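Local coordinates for protein homoserine dehydrogenase (Staphylococcus aureus M1064, PDB 4PG7) that catalyses the NAD(P)-dependent interconversion of aspartate semialdehyde and homoserine, a step of the aspartic acid pathway of amino-acid synthesis, at residues N376-V381 with K439-E444; D260-K265 with S404-N409; Y264-I269 with P285-K290. All coordinates share one frame; numbering follows the deposited sequence. Where two conformers were deposited one is given.

Contact 1: residues N376-V381 with K439-E444. With LYS (lysine), chain K.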
loop_
_atom_site.group_PDB
_atom_site.type_symbol
_atom_site.label_atom_id
_atom_site.label_comp_id
_atom_site.label_asym_id
_atom_site.label_seq_id
_atom_site.Cartn_x
_atom_site.Cartn_y
_atom_site.Cartn_z
ATOM N N ASN A 376 -10.968 -9.202 -21.685
ATOM C CA ASN A 376 -10.089 -8.903 -22.787
ATOM C C ASN A 376 -9.078 -10.025 -22.936
ATOM O O ASN A 376 -8.654 -10.638 -21.944
ATOM C CB ASN A 376 -9.372 -7.588 -22.542
ATOM C CG ASN A 376 -10.279 -6.549 -21.930
ATOM O OD1 ASN A 376 -11.346 -6.261 -22.459
ATOM N ND2 ASN A 376 -9.881 -6.017 -20.789
ATOM N N PHE A 377 -8.673 -10.274 -24.174
ATOM C CA PHE A 377 -7.857 -11.466 -24.457
ATOM C C PHE A 377 -6.765 -11.190 -25.456
ATOM O O PHE A 377 -6.948 -10.408 -26.388
ATOM C CB PHE A 377 -8.762 -12.567 -24.977
ATOM C CG PHE A 377 -9.838 -12.972 -24.012
ATOM C CD1 PHE A 377 -9.604 -13.981 -23.090
ATOM C CD2 PHE A 377 -11.095 -12.340 -24.025
ATOM C CE1 PHE A 377 -10.604 -14.361 -22.192
ATOM C CE2 PHE A 377 -12.096 -12.720 -23.140
ATOM C CZ PHE A 377 -11.845 -13.731 -22.225
ATOM N N PHE A 378 -5.660 -11.911 -25.286
ATOM C CA PHE A 378 -4.540 -11.915 -26.216
ATOM C C PHE A 378 -4.493 -13.317 -26.795
ATOM O O PHE A 378 -4.307 -14.271 -26.070
ATOM C CB PHE A 378 -3.253 -11.638 -25.445
ATOM C CG PHE A 378 -1.976 -11.822 -26.227
ATOM C CD1 PHE A 378 -1.573 -10.897 -27.162
ATOM C CD2 PHE A 378 -1.112 -12.858 -25.925
ATOM C CE1 PHE A 378 -0.350 -11.031 -27.830
ATOM C CE2 PHE A 378 0.102 -12.994 -26.584
ATOM C CZ PHE A 378 0.487 -12.069 -27.533
ATOM N N VAL A 379 -4.684 -13.426 -28.096
ATOM C CA VAL A 379 -4.853 -14.710 -28.753
ATOM C C VAL A 379 -3.741 -14.881 -29.785
ATOM O O VAL A 379 -3.574 -14.025 -30.644
ATOM C CB VAL A 379 -6.203 -14.787 -29.494
ATOM C CG1 VAL A 379 -6.358 -16.165 -30.128
ATOM C CG2 VAL A 379 -7.365 -14.512 -28.553
ATOM N N VAL A 380 -3.003 -15.986 -29.705
ATOM C CA VAL A 380 -1.944 -16.309 -30.666
ATOM C C VAL A 380 -2.375 -17.478 -31.540
ATOM O O VAL A 380 -2.777 -18.527 -31.014
ATOM C CB VAL A 380 -0.664 -16.724 -29.944
ATOM C CG1 VAL A 380 0.442 -17.006 -30.949
ATOM C CG2 VAL A 380 -0.231 -15.632 -28.983
ATOM N N VAL A 381 -2.344 -17.268 -32.848
ATOM C CA VAL A 381 -2.731 -18.279 -33.825
ATOM C C VAL A 381 -1.525 -18.604 -34.709
ATOM O O VAL A 381 -0.804 -17.689 -35.138
ATOM C CB VAL A 381 -3.924 -17.844 -34.708
ATOM C CG1 VAL A 381 -5.147 -17.586 -33.841
ATOM C CG2 VAL A 381 -3.588 -16.595 -35.502
ATOM N N LYS A 439 -2.244 -20.174 -27.901
ATOM C CA LYS A 439 -2.660 -19.899 -26.559
ATOM C C LYS A 439 -3.389 -18.574 -26.459
ATOM O O LYS A 439 -3.372 -17.764 -27.387
ATOM C CB LYS A 439 -1.446 -19.855 -25.659
ATOM C CG LYS A 439 -0.467 -18.768 -26.018
ATOM C CD LYS A 439 0.891 -19.120 -25.437
ATOM C CE LYS A 439 1.953 -18.122 -25.843
ATOM N NZ LYS A 439 3.279 -18.610 -25.358
ATOM N N VAL A 440 -3.988 -18.379 -25.300
ATOM C CA VAL A 440 -4.757 -17.190 -24.998
ATOM C C VAL A 440 -4.334 -16.750 -23.619
ATOM O O VAL A 440 -4.331 -17.546 -22.675
ATOM C CB VAL A 440 -6.282 -17.476 -25.021
ATOM C CG1 VAL A 440 -7.081 -16.247 -24.619
ATOM C CG2 VAL A 440 -6.725 -17.940 -26.398
ATOM N N TYR A 441 -3.969 -15.478 -23.504
ATOM C CA TYR A 441 -3.709 -14.864 -22.206
ATOM C C TYR A 441 -4.759 -13.774 -21.969
ATOM O O TYR A 441 -5.145 -13.081 -22.907
ATOM C CB TYR A 441 -2.344 -14.214 -22.175
ATOM C CG TYR A 441 -1.138 -15.102 -22.324
ATOM C CD1 TYR A 441 -1.170 -16.449 -22.021
ATOM C CD2 TYR A 441 0.081 -14.557 -22.698
ATOM C CE1 TYR A 441 -0.037 -17.239 -22.147
ATOM C CE2 TYR A 441 1.220 -15.341 -22.814
ATOM C CZ TYR A 441 1.160 -16.668 -22.520
ATOM O OH TYR A 441 2.311 -17.436 -22.620
ATOM N N PRO A 442 -5.204 -13.602 -20.716
ATOM C CA PRO A 442 -6.052 -12.441 -20.421
ATOM C C PRO A 442 -5.275 -11.154 -20.564
ATOM O O PRO A 442 -4.041 -11.156 -20.498
ATOM C CB PRO A 442 -6.481 -12.642 -18.951
ATOM C CG PRO A 442 -5.555 -13.642 -18.403
ATOM C CD PRO A 442 -4.973 -14.445 -19.536
ATOM N N VAL A 443 -6.007 -10.067 -20.782
ATOM C CA VAL A 443 -5.442 -8.738 -20.917
ATOM C C VAL A 443 -6.137 -7.854 -19.912
ATOM O O VAL A 443 -7.381 -7.831 -19.858
ATOM C CB VAL A 443 -5.636 -8.175 -22.338
ATOM C CG1 VAL A 443 -5.107 -6.765 -22.438
ATOM C CG2 VAL A 443 -4.977 -9.079 -23.374
ATOM N N GLU A 444 -5.345 -7.162 -19.093
ATOM C CA GLU A 444 -5.865 -6.276 -18.056
ATOM C C GLU A 444 -5.356 -4.854 -18.213
ATOM O O GLU A 444 -4.373 -4.584 -18.924
ATOM C CB GLU A 444 -5.473 -6.770 -16.670
ATOM C CG GLU A 444 -6.209 -8.018 -16.218
ATOM C CD GLU A 444 -7.662 -7.779 -15.829
ATOM O OE1 GLU A 444 -8.143 -6.637 -15.903
ATOM O OE2 GLU A 444 -8.321 -8.765 -15.450
HETATM N N LYS K . 6.152 -22.008 -26.726
HETATM C CA LYS K . 4.977 -22.703 -26.100
HETATM C C LYS K . 3.847 -22.957 -27.093
HETATM O O LYS K . 2.666 -23.034 -26.704
HETATM C CB LYS K . 4.445 -21.887 -24.920
HETATM C CG LYS K . 3.504 -22.656 -24.015
HETATM C CD LYS K . 2.202 -21.914 -23.762
HETATM C CE LYS K . 1.260 -22.796 -22.975
HETATM N NZ LYS K . -0.050 -22.152 -22.691
HETATM O OXT LYS K . 4.105 -23.110 -28.296
HETATM O O HOH W 1 -9.689 -9.179 -19.082
#
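Two groups grip Val443 O, at the end of the pairing between 376-381 and 439-444. The side-chain amide of Asn376 donates ND2 to Val443 O at 3.2 Å, with the oxygen only 11° out of the amide plane, although the nitrogen sits above the plane of the acceptor carbonyl. Water 1 lies 2.8 Å from Val443 O, in a geometry suited to donating to it, and accepts from Asn376 N at 2.9 Å. The other end of the Asn376 amide, OD1, is fixed by Gly421 N, so both ends set its rotation.

Further along, the shortest bond of the antiparallel pairing runs from Phe378 N to Tyr441 O, 2.7 Å, with Tyr441 N donating back to Phe378 O. The two side chains lie side by side, pointing the same way, and touch at their CD2 atoms (Phe378 CD2 to Tyr441 CD2, 3.8 Å). The Phe378 ring also packs against Val258 and Leu262 of helix 253-262. Val379 and Val440 lie alongside each other on the other face, and Val440 CG1 also touches Phe377 CD1 at 3.7 Å.

Lys439 departs with CG wedged between its backbone N and carbonyl carbon (chi1 62°), and the chain then extends straight past the bound lysine, with Lys439 CD 3.5 Å from the ligand's CD. Its NZ donates to Tyr441 OH at 3.1 Å and forms a salt bridge with Asp255.

These strands are the first and last of the βαββαβ ACT domain. Their chemistry implies that one part of the pocket wall is Lys439, steadied by Asp255 and Tyr441, whose methylene groups meet the aliphatic part of the ligand, while its charge is probably balanced by Asp255.

Contact 2: residues D260-K265 with S404-N409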
loop_
_atom_site.group_PDB
_atom_site.type_symbol
_atom_site.label_atom_id
_atom_site.label_comp_id
_atom_site.label_asym_id
_atom_site.label_seq_id
_atom_site.Cartn_x
_atom_site.Cartn_y
_atom_site.Cartn_z
ATOM N N ASP A 260 4.747 -6.091 -26.081
ATOM C CA ASP A 260 5.394 -4.803 -25.987
ATOM C C ASP A 260 4.953 -3.866 -27.105
ATOM O O ASP A 260 4.603 -2.685 -26.850
ATOM C CB ASP A 260 6.905 -4.956 -26.048
ATOM C CG ASP A 260 7.593 -3.604 -26.027
ATOM O OD1 ASP A 260 7.445 -2.865 -25.039
ATOM O OD2 ASP A 260 8.178 -3.239 -27.037
ATOM N N GLN A 261 5.018 -4.359 -28.342
ATOM C CA GLN A 261 4.624 -3.545 -29.509
ATOM C C GLN A 261 3.140 -3.137 -29.443
ATOM O O GLN A 261 2.793 -2.085 -29.902
ATOM C CB GLN A 261 4.955 -4.229 -30.840
ATOM C CG GLN A 261 3.812 -4.969 -31.543
ATOM C CD GLN A 261 4.167 -5.491 -32.945
ATOM O OE1 GLN A 261 3.766 -4.900 -33.940
ATOM N NE2 GLN A 261 4.891 -6.625 -33.020
ATOM N N LEU A 262 2.295 -3.985 -28.874
ATOM C CA LEU A 262 0.878 -3.651 -28.661
ATOM C C LEU A 262 0.581 -2.714 -27.474
ATOM O O LEU A 262 -0.572 -2.298 -27.289
ATOM C CB LEU A 262 0.081 -4.935 -28.479
ATOM C CG LEU A 262 0.013 -5.808 -29.741
ATOM C CD1 LEU A 262 -0.332 -7.225 -29.344
ATOM C CD2 LEU A 262 -1.011 -5.248 -30.705
ATOM N N GLY A 263 1.583 -2.428 -26.655
ATOM C CA GLY A 263 1.436 -1.526 -25.511
ATOM C C GLY A 263 1.302 -2.186 -24.146
ATOM O O GLY A 263 0.787 -1.566 -23.223
ATOM N N TYR A 264 1.759 -3.433 -24.012
ATOM C CA TYR A 264 1.558 -4.231 -22.805
ATOM C C TYR A 264 2.845 -4.884 -22.313
ATOM O O TYR A 264 3.730 -5.193 -23.109
ATOM C CB TYR A 264 0.558 -5.367 -23.061
ATOM C CG TYR A 264 -0.805 -4.904 -23.493
ATOM C CD1 TYR A 264 -1.809 -4.631 -22.545
ATOM C CD2 TYR A 264 -1.081 -4.675 -24.840
ATOM C CE1 TYR A 264 -3.060 -4.169 -22.950
ATOM C CE2 TYR A 264 -2.330 -4.232 -25.265
ATOM C CZ TYR A 264 -3.317 -3.966 -24.316
ATOM O OH TYR A 264 -4.550 -3.531 -24.737
ATOM N N LYS A 265 2.915 -5.100 -21.000
ATOM C CA LYS A 265 3.891 -5.969 -20.385
ATOM C C LYS A 265 3.217 -7.296 -20.077
ATOM O O LYS A 265 1.991 -7.378 -20.052
ATOM C CB LYS A 265 4.380 -5.356 -19.080
ATOM C CG LYS A 265 5.227 -4.117 -19.301
ATOM C CD LYS A 265 5.987 -3.798 -18.045
ATOM C CE LYS A 265 7.071 -2.780 -18.283
ATOM N NZ LYS A 265 7.427 -2.154 -16.985
ATOM N N SER A 404 -12.745 -3.291 -29.080
ATOM C CA SER A 404 -11.676 -3.041 -30.058
ATOM C C SER A 404 -10.902 -4.315 -30.371
ATOM O O SER A 404 -10.907 -5.262 -29.583
ATOM C CB SER A 404 -10.709 -1.993 -29.533
ATOM O OG SER A 404 -10.036 -2.490 -28.385
ATOM N N LEU A 405 -10.207 -4.271 -31.506
ATOM C CA LEU A 405 -9.404 -5.362 -32.016
ATOM C C LEU A 405 -8.141 -4.810 -32.634
ATOM O O LEU A 405 -8.196 -3.912 -33.460
ATOM C CB LEU A 405 -10.181 -6.091 -33.086
ATOM C CG LEU A 405 -9.449 -7.105 -33.968
ATOM C CD1 LEU A 405 -8.969 -8.315 -33.184
ATOM C CD2 LEU A 405 -10.393 -7.511 -35.074
ATOM N N ARG A 406 -6.997 -5.332 -32.215
ATOM C CA ARG A 406 -5.743 -5.025 -32.878
ATOM C C ARG A 406 -4.991 -6.324 -33.121
ATOM O O ARG A 406 -5.034 -7.232 -32.283
ATOM C CB ARG A 406 -4.942 -4.072 -32.022
ATOM C CG ARG A 406 -5.739 -2.815 -31.686
ATOM C CD ARG A 406 -5.117 -2.089 -30.521
ATOM N NE ARG A 406 -3.833 -1.588 -30.944
ATOM C CZ ARG A 406 -2.731 -1.637 -30.220
ATOM N NH1 ARG A 406 -2.739 -2.194 -29.010
ATOM N NH2 ARG A 406 -1.627 -1.152 -30.746
ATOM N N VAL A 407 -4.320 -6.407 -34.263
ATOM C CA VAL A 407 -3.587 -7.587 -34.636
ATOM C C VAL A 407 -2.118 -7.240 -34.836
ATOM O O VAL A 407 -1.774 -6.094 -35.117
ATOM C CB VAL A 407 -4.189 -8.246 -35.898
ATOM C CG1 VAL A 407 -5.631 -8.658 -35.642
ATOM C CG2 VAL A 407 -4.131 -7.324 -37.099
ATOM N N ALA A 408 -1.254 -8.228 -34.675
ATOM C CA ALA A 408 0.173 -8.044 -34.842
ATOM C C ALA A 408 0.795 -9.319 -35.400
ATOM O O ALA A 408 0.279 -10.425 -35.162
ATOM C CB ALA A 408 0.824 -7.739 -33.516
ATOM N N ASN A 409 1.910 -9.144 -36.112
ATOM C CA ASN A 409 2.760 -10.239 -36.507
ATOM C C ASN A 409 3.379 -10.847 -35.267
ATOM O O ASN A 409 3.816 -10.149 -34.397
ATOM C CB ASN A 409 3.880 -9.763 -37.436
ATOM C CG ASN A 409 3.366 -9.350 -38.796
ATOM O OD1 ASN A 409 3.517 -8.210 -39.209
ATOM N ND2 ASN A 409 2.749 -10.272 -39.489
HETATM O O HOH W 2 2.827 -6.347 -36.488
HETATM O O HOH W 3 -5.098 -3.177 -27.302
#
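Arg406 reaches Leu262 because its chain, with CG beside the backbone N, bends about CG-CD (chi3 67°) and so brings the guanidinium to the end of helix 253-262. Leu262, with CG likewise beside its own N (chi1 -67°), sends CD2 over one face of that guanidinium, offset toward its rim, with 3.9 Å from CD2 to Arg406 NH1. In this conformer, one of two deposited, NH1 donates to Leu262 O over 2.8 Å. The bond is nearly straight (171° at the hydrogen), in the guanidinium plane and on a carbonyl lone pair.

Gly263 follows with positive phi, and two bonds run back into the last turn, Gly263 N to Asp260 O among them: a Schellman motif. Water 3 accepts from Arg406 NH1 at 3.1 Å and lies 2.6 Å from Tyr264 OH.

Leu262 CD2 also faces Ala408 CB at 4.2 Å, a small apolar patch backed by Val418. At the exposed end, water 2 accepts from Asn409 N at 3.0 Å and donates to Gln261 OE1 at 3.1 Å.

The helix end thus meets strand 404-411 through the Leu262-Ala408 patch, water 2 and, less certainly, the arginine, which water 3 links onward to Tyr264. In this conformer the guanidinium would probably be favoured by the partial negative charge of the helix end, and would polarise the Leu262 carbonyl.

Contact 3: residues Y264-I269 with P285-K290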
loop_
_atom_site.group_PDB
_atom_site.type_symbol
_atom_site.label_atom_id
_atom_site.label_comp_id
_atom_site.label_asym_id
_atom_site.label_seq_id
_atom_site.Cartn_x
_atom_site.Cartn_y
_atom_site.Cartn_z
ATOM N N TYR A 264 1.759 -3.433 -24.012
ATOM C CA TYR A 264 1.558 -4.231 -22.805
ATOM C C TYR A 264 2.845 -4.884 -22.313
ATOM O O TYR A 264 3.730 -5.193 -23.109
ATOM C CB TYR A 264 0.558 -5.367 -23.061
ATOM C CG TYR A 264 -0.805 -4.904 -23.493
ATOM C CD1 TYR A 264 -1.809 -4.631 -22.545
ATOM C CD2 TYR A 264 -1.081 -4.675 -24.840
ATOM C CE1 TYR A 264 -3.060 -4.169 -22.950
ATOM C CE2 TYR A 264 -2.330 -4.232 -25.265
ATOM C CZ TYR A 264 -3.317 -3.966 -24.316
ATOM O OH TYR A 264 -4.550 -3.531 -24.737
ATOM N N LYS A 265 2.915 -5.100 -21.000
ATOM C CA LYS A 265 3.891 -5.969 -20.385
ATOM C C LYS A 265 3.217 -7.296 -20.077
ATOM O O LYS A 265 1.991 -7.378 -20.052
ATOM C CB LYS A 265 4.380 -5.356 -19.080
ATOM C CG LYS A 265 5.227 -4.117 -19.301
ATOM C CD LYS A 265 5.987 -3.798 -18.045
ATOM C CE LYS A 265 7.071 -2.780 -18.283
ATOM N NZ LYS A 265 7.427 -2.154 -16.985
ATOM N N ILE A 266 3.999 -8.322 -19.805
ATOM C CA ILE A 266 3.449 -9.595 -19.345
ATOM C C ILE A 266 3.841 -9.800 -17.882
ATOM O O ILE A 266 5.008 -9.672 -17.538
ATOM C CB ILE A 266 3.928 -10.751 -20.236
ATOM C CG1 ILE A 266 3.436 -10.534 -21.667
ATOM C CG2 ILE A 266 3.391 -12.090 -19.725
ATOM C CD1 ILE A 266 3.672 -11.672 -22.623
ATOM N N LYS A 267 2.875 -10.108 -17.034
ATOM C CA LYS A 267 3.113 -10.409 -15.619
ATOM C C LYS A 267 2.369 -11.684 -15.295
ATOM O O LYS A 267 1.360 -12.003 -15.943
ATOM C CB LYS A 267 2.585 -9.281 -14.695
ATOM C CG LYS A 267 3.092 -7.878 -15.039
ATOM C CD LYS A 267 4.537 -7.685 -14.631
ATOM C CE LYS A 267 5.006 -6.281 -14.952
ATOM N NZ LYS A 267 6.405 -6.086 -14.516
ATOM N N LEU A 268 2.843 -12.403 -14.281
ATOM C CA LEU A 268 2.060 -13.478 -13.697
ATOM C C LEU A 268 1.140 -12.828 -12.680
ATOM O O LEU A 268 1.612 -12.311 -11.649
ATOM C CB LEU A 268 2.927 -14.530 -13.037
ATOM C CG LEU A 268 2.151 -15.746 -12.480
ATOM C CD1 LEU A 268 1.639 -16.612 -13.614
ATOM C CD2 LEU A 268 3.012 -16.573 -11.548
ATOM N N ILE A 269 -0.156 -12.843 -12.969
ATOM C CA ILE A 269 -1.165 -12.165 -12.153
ATOM C C ILE A 269 -2.059 -13.169 -11.427
ATOM O O ILE A 269 -2.580 -14.104 -12.039
ATOM C CB ILE A 269 -2.044 -11.276 -13.020
ATOM C CG1 ILE A 269 -1.209 -10.150 -13.676
ATOM C CG2 ILE A 269 -3.220 -10.669 -12.234
ATOM C CD1 ILE A 269 -0.639 -9.160 -12.715
ATOM N N PRO A 285 -0.264 -16.007 -16.734
ATOM C CA PRO A 285 0.359 -14.943 -17.526
ATOM C C PRO A 285 -0.694 -14.049 -18.164
ATOM O O PRO A 285 -1.663 -14.546 -18.739
ATOM C CB PRO A 285 1.146 -15.711 -18.595
ATOM C CG PRO A 285 1.355 -17.063 -18.029
ATOM C CD PRO A 285 0.170 -17.348 -17.163
ATOM N N THR A 286 -0.522 -12.748 -17.991
ATOM C CA THR A 286 -1.528 -11.742 -18.273
ATOM C C THR A 286 -0.846 -10.532 -18.887
ATOM O O THR A 286 0.202 -10.094 -18.404
ATOM C CB THR A 286 -2.224 -11.343 -16.956
ATOM O OG1 THR A 286 -2.837 -12.497 -16.387
ATOM C CG2 THR A 286 -3.253 -10.287 -17.154
ATOM N N LEU A 287 -1.395 -9.997 -19.972
ATOM C CA LEU A 287 -0.873 -8.761 -20.528
ATOM C C LEU A 287 -1.469 -7.635 -19.709
ATOM O O LEU A 287 -2.676 -7.644 -19.414
ATOM C CB LEU A 287 -1.224 -8.578 -21.984
ATOM C CG LEU A 287 -0.301 -9.204 -23.025
ATOM C CD1 LEU A 287 -0.334 -10.721 -22.910
ATOM C CD2 LEU A 287 -0.720 -8.739 -24.399
ATOM N N ILE A 288 -0.620 -6.694 -19.321
ATOM C CA ILE A 288 -1.006 -5.556 -18.516
ATOM C C ILE A 288 -0.615 -4.310 -19.277
ATOM O O ILE A 288 0.547 -4.145 -19.674
ATOM C CB ILE A 288 -0.232 -5.501 -17.166
ATOM C CG1 ILE A 288 -0.471 -6.757 -16.345
ATOM C CG2 ILE A 288 -0.664 -4.272 -16.349
ATOM C CD1 ILE A 288 -1.904 -6.880 -15.848
ATOM N N ASP A 289 -1.568 -3.419 -19.450
ATOM C CA ASP A 289 -1.319 -2.154 -20.110
ATOM C C ASP A 289 -0.161 -1.455 -19.426
ATOM O O ASP A 289 -0.141 -1.349 -18.202
ATOM C CB ASP A 289 -2.568 -1.280 -20.084
ATOM C CG ASP A 289 -2.393 0.011 -20.881
ATOM O OD1 ASP A 289 -2.961 0.129 -21.959
ATOM O OD2 ASP A 289 -1.677 0.900 -20.450
ATOM N N LYS A 290 0.771 -0.950 -20.229
ATOM C CA LYS A 290 1.976 -0.300 -19.708
ATOM C C LYS A 290 1.725 0.881 -18.799
ATOM O O LYS A 290 2.583 1.229 -18.016
ATOM C CB LYS A 290 2.865 0.185 -20.850
ATOM C CG LYS A 290 3.648 -0.903 -21.540
ATOM C CD LYS A 290 4.398 -0.274 -22.716
ATOM C CE LYS A 290 5.232 -1.292 -23.471
ATOM N NZ LYS A 290 5.747 -0.698 -24.741
#
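Tyr264 and Ile269 make the dense packing against 285-290, whereas the lysines Lys265 and Lys290 form the loose border. With CG beside its backbone N (chi1 -60°), the Tyr264 ring turns along the neighbouring strand: CD1 lies 3.3 Å from Asp289 N, and Ile288 C sits at the ring's edge. Leu287 crosses Tyr264 at about a right angle, Leu287 CB lying 3.8 Å from Tyr264 CB. Leu287 CD1 continues alongside Ile266 CG1 at 4.0 Å. Helix 253-262 packs on Ile266 and Leu287 through Ala259, with Ile256 also on Ile266.

On the other face Ile269 crosses Thr286, CG1 to CB 3.6 Å, and meets Ile288 tip to tip, Ile269 CG1 to Ile288 CD1 4.0 Å. Lys267 joins this layer through its CG, which touches Ile288 CG1 before the chain bends away at chi2 (-74°). Paired backbone bonds hold the hairpin in register, among them Ile288 N to Lys265 O at 2.8 Å and Lys267 N to Thr286 O at 3.0 Å.

At the solvent border methylenes meet, Lys265 CG to Lys290 CG at 4.2 Å, and Lys290 also lies along the Tyr264 backbone.

One face of the hairpin, of Ile266, Leu287, Leu268 and Pro285, is therefore apolar, while the other mixes Ile288 with Thr286 and the stems of Lys265 and Lys267. Glu298 probably balances the charges of these two lysines, and Asp260 that of Lys290.

How the contacts relate
Tyr264 is where the three contacts converge: it belongs to both contact 2 and contact 3, and its CE1 lies 3.3 Å from Val443 CG1 of contact 1. The centre of contact 1 is about 10 Å from each of the other two centres, and those of contacts 2 and 3 are about 12 Å apart. Contacts 1 and 3 are laid edge to edge in one sheet, with Pro442 O 2.9 Å from Leu287 N in a probable hydrogen bond. Contacts 2 and 3 are tied by another probable hydrogen bond, Gly263 O to Lys290 N (3.1 Å). Contact 1 alone reaches the bound lysine, through Lys439; Arg246, Gly250, Thr252 and Asp438 complete that pocket.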